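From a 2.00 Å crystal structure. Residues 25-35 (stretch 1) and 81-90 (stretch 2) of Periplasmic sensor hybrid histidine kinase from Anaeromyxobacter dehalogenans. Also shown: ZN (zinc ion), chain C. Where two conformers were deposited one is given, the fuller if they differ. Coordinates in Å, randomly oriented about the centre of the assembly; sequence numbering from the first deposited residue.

Stretch 1, residues 25-35: SLESAVLHVSL
Stretch 2, residues 81-90: RILAAVPPFE

How do the two stretches lie against each other? Both are helical throughout, belong to longer helices, and run in nearly the same direction, with 14° between their N-to-C axes and a closest axial approach of 11.9 Å. The register sets the CA of Leu26 9.9 Å from the CA of Ile82, the CA of Val30 8.6 Å from the CA of Val86, and the CA of Val33 8.2 Å from the CA of Glu90. At this separation the backbones stay apart and side chains fill the gap, burying 279 Å² in all, with no hydrogen bond across.

What begins the contact on residues 81-90? Arg81, modelled only to CB, is out of reach. Ile82 (phi/psi -57/-53, chi1 m, chi2 t) points toward the other helix, and its CG2 lies 3.9 Å from CD2 of Leu26. Leu26 (-72/-48, chi1 t, chi2 p) also points its CA-to-CB bond toward its partner, so the two branched side chains meet in the gap. Leu83 (m, t) starts sideways, though its end comes nearer.

What happens at the middle, where the helix kinks? Ala84 and Ala85 remain out of reach; the N of Ala85 donates a hydrogen bond to the O of Ile82 at 2.8 Å, and the N of Val86 donates one to the O of Leu83 at 3.3 Å. Val86 (-73/-53, chi1 t) leaves sideways, bringing CG2 to 4.4 Å from CD1 of Leu26, a looser apolar contact. Pro87 and Pro88, both C-gamma exo, have no amide hydrogen to give to the preceding turn, and the helix is kinked there. The i-to-i+4 pattern is present beyond them, with the N of Phe89 3.3 Å from the O of Ala85 and the N of Glu90 2.8 Å from the O of Val86.

Why does Phe89 dominate? It points toward the first helix with chi1 174° and chi2 72°, and 82 Å² of it is covered, the largest share of any residue here. Its CE2 lies 4.1 Å from CG1 of Val30 and 3.9 Å from CG1 of Val33, both approaching obliquely; each valine is t. At the ring edge, OG of Ser34 (chi1 m) is 3.7 Å from CZ of Phe89. Glu90 (chi1 m, chi2 t) departs sideways and makes no close contact.

Does the zinc take part in the contact? No: His32 (chi1 t, chi2 80°), whose ND1 binds ZN at 2.0 Å alongside three atoms from elsewhere in the structure, is out of reach of the second helix.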

# COMPACT_ATOMS: atom_id res chain seq x y z
N SER B 25 -6.21 -1.95 -0.88
CA SER B 25 -7.11 -2.95 -1.41
C SER B 25 -8.56 -2.62 -1.13
O SER B 25 -9.43 -2.90 -1.97
CB SER B 25 -6.80 -4.30 -0.79
OG SER B 25 -6.24 -5.11 -1.79
N LEU B 26 -8.83 -2.00 0.02
CA LEU B 26 -10.18 -1.60 0.35
C LEU B 26 -10.56 -0.39 -0.53
O LEU B 26 -11.62 -0.37 -1.14
CB LEU B 26 -10.28 -1.26 1.83
CG LEU B 26 -11.62 -0.66 2.34
CD1 LEU B 26 -12.90 -1.57 2.04
CD2 LEU B 26 -11.52 -0.47 3.87
N GLU B 27 -9.66 0.59 -0.60
CA GLU B 27 -9.77 1.69 -1.57
C GLU B 27 -10.21 1.15 -2.96
O GLU B 27 -11.19 1.61 -3.53
CB GLU B 27 -8.45 2.51 -1.66
CG GLU B 27 -8.27 3.57 -0.52
CD GLU B 27 -6.82 4.09 -0.27
OE1 GLU B 27 -5.91 3.86 -1.09
OE2 GLU B 27 -6.59 4.74 0.79
N SER B 28 -9.47 0.18 -3.48
CA SER B 28 -9.78 -0.46 -4.79
C SER B 28 -11.16 -1.20 -4.84
O SER B 28 -11.96 -1.05 -5.82
CB SER B 28 -8.62 -1.38 -5.15
OG SER B 28 -8.52 -1.63 -6.52
N ALA B 29 -11.52 -1.90 -3.78
CA ALA B 29 -12.79 -2.66 -3.77
C ALA B 29 -13.94 -1.64 -3.84
O ALA B 29 -15.01 -1.87 -4.39
CB ALA B 29 -12.89 -3.53 -2.47
N VAL B 30 -13.74 -0.49 -3.23
CA VAL B 30 -14.77 0.50 -3.19
C VAL B 30 -14.92 1.10 -4.57
O VAL B 30 -16.05 1.19 -5.09
CB VAL B 30 -14.47 1.60 -2.12
CG1 VAL B 30 -15.35 2.81 -2.31
CG2 VAL B 30 -14.68 1.03 -0.77
N LEU B 31 -13.80 1.45 -5.21
CA LEU B 31 -13.85 1.92 -6.59
C LEU B 31 -14.55 0.90 -7.44
O LEU B 31 -15.36 1.25 -8.29
CB LEU B 31 -12.47 2.12 -7.18
CG LEU B 31 -11.83 3.42 -6.69
CD1 LEU B 31 -10.35 3.51 -6.99
CD2 LEU B 31 -12.55 4.61 -7.31
N HIS B 32 -14.21 -0.36 -7.24
CA HIS B 32 -14.61 -1.42 -8.14
C HIS B 32 -16.12 -1.61 -8.00
O HIS B 32 -16.81 -1.81 -8.98
CB HIS B 32 -13.82 -2.72 -7.95
CG HIS B 32 -14.15 -3.78 -8.98
ND1 HIS B 32 -13.63 -3.78 -10.24
CD2 HIS B 32 -14.96 -4.86 -8.92
CE1 HIS B 32 -14.13 -4.78 -10.95
NE2 HIS B 32 -14.94 -5.46 -10.17
N VAL B 33 -16.66 -1.48 -6.79
CA VAL B 33 -18.10 -1.57 -6.65
C VAL B 33 -18.75 -0.38 -7.40
O VAL B 33 -19.78 -0.53 -8.02
CB VAL B 33 -18.57 -1.56 -5.19
CG1 VAL B 33 -20.04 -1.22 -5.13
CG2 VAL B 33 -18.27 -2.96 -4.43
N SER B 34 -18.16 0.81 -7.31
CA SER B 34 -18.68 1.94 -8.03
C SER B 34 -18.62 1.75 -9.50
O SER B 34 -19.55 2.13 -10.19
CB SER B 34 -17.91 3.21 -7.68
OG SER B 34 -18.51 3.74 -6.52
N LEU B 35 -17.52 1.20 -9.99
CA LEU B 35 -17.37 1.08 -11.41
C LEU B 35 -18.31 0.04 -12.00
O LEU B 35 -18.86 0.29 -13.04
CB LEU B 35 -15.95 0.76 -11.79
CG LEU B 35 -15.67 0.42 -13.24
CD1 LEU B 35 -14.26 0.77 -13.67
CD2 LEU B 35 -15.84 -1.06 -13.36
N ARG B 81 -14.86 4.36 11.60
CA ARG B 81 -15.87 5.03 10.78
C ARG B 81 -15.80 4.49 9.35
O ARG B 81 -16.82 4.34 8.69
CB ARG B 81 -15.72 6.56 10.81
N ILE B 82 -14.59 4.20 8.87
CA ILE B 82 -14.46 3.64 7.54
C ILE B 82 -15.29 2.37 7.51
O ILE B 82 -16.17 2.17 6.63
CB ILE B 82 -12.98 3.38 7.20
CG1 ILE B 82 -12.23 4.69 7.06
CG2 ILE B 82 -12.81 2.64 5.89
CD1 ILE B 82 -10.75 4.50 7.15
N LEU B 83 -15.04 1.49 8.46
CA LEU B 83 -15.67 0.16 8.40
C LEU B 83 -17.18 0.27 8.53
O LEU B 83 -17.90 -0.50 7.92
CB LEU B 83 -15.10 -0.79 9.46
CG LEU B 83 -13.65 -1.09 9.09
CD1 LEU B 83 -12.90 -1.69 10.27
CD2 LEU B 83 -13.55 -2.04 7.91
N ALA B 84 -17.67 1.23 9.30
CA ALA B 84 -19.10 1.32 9.47
C ALA B 84 -19.70 1.88 8.20
O ALA B 84 -20.91 1.79 8.00
CB ALA B 84 -19.43 2.21 10.62
N ALA B 85 -18.89 2.52 7.36
CA ALA B 85 -19.44 3.13 6.16
C ALA B 85 -19.74 2.08 5.08
O ALA B 85 -20.43 2.36 4.11
CB ALA B 85 -18.52 4.16 5.61
N VAL B 86 -19.18 0.88 5.24
CA VAL B 86 -19.18 -0.09 4.14
C VAL B 86 -20.57 -0.68 3.92
O VAL B 86 -21.06 -0.59 2.84
CB VAL B 86 -18.12 -1.18 4.32
CG1 VAL B 86 -18.35 -2.33 3.34
CG2 VAL B 86 -16.69 -0.57 4.12
N PRO B 87 -21.21 -1.21 4.96
CA PRO B 87 -22.54 -1.78 4.81
C PRO B 87 -23.55 -0.81 4.18
O PRO B 87 -24.30 -1.25 3.29
CB PRO B 87 -22.93 -2.13 6.25
CG PRO B 87 -21.60 -2.32 6.96
CD PRO B 87 -20.76 -1.23 6.36
N PRO B 88 -23.58 0.47 4.61
CA PRO B 88 -24.55 1.36 3.97
C PRO B 88 -24.24 1.54 2.49
O PRO B 88 -25.12 1.67 1.63
CB PRO B 88 -24.36 2.72 4.71
CG PRO B 88 -23.61 2.44 5.91
CD PRO B 88 -22.88 1.12 5.73
N PHE B 89 -22.95 1.55 2.17
CA PHE B 89 -22.60 1.79 0.80
C PHE B 89 -22.98 0.54 0.03
O PHE B 89 -23.53 0.62 -1.05
CB PHE B 89 -21.14 2.09 0.74
CG PHE B 89 -20.59 2.22 -0.62
CD1 PHE B 89 -20.87 3.31 -1.38
CD2 PHE B 89 -19.72 1.25 -1.12
CE1 PHE B 89 -20.29 3.47 -2.60
CE2 PHE B 89 -19.15 1.39 -2.38
CZ PHE B 89 -19.44 2.49 -3.12
N GLU B 90 -22.75 -0.63 0.60
CA GLU B 90 -23.13 -1.83 -0.13
C GLU B 90 -24.63 -1.87 -0.32
O GLU B 90 -25.11 -2.33 -1.35
CB GLU B 90 -22.74 -3.10 0.63
CG GLU B 90 -21.32 -3.52 0.42
CD GLU B 90 -21.12 -4.96 0.82
OE1 GLU B 90 -21.27 -5.83 -0.05
OE2 GLU B 90 -20.80 -5.21 1.98
ZN ZN C . -12.18 -2.53 -10.96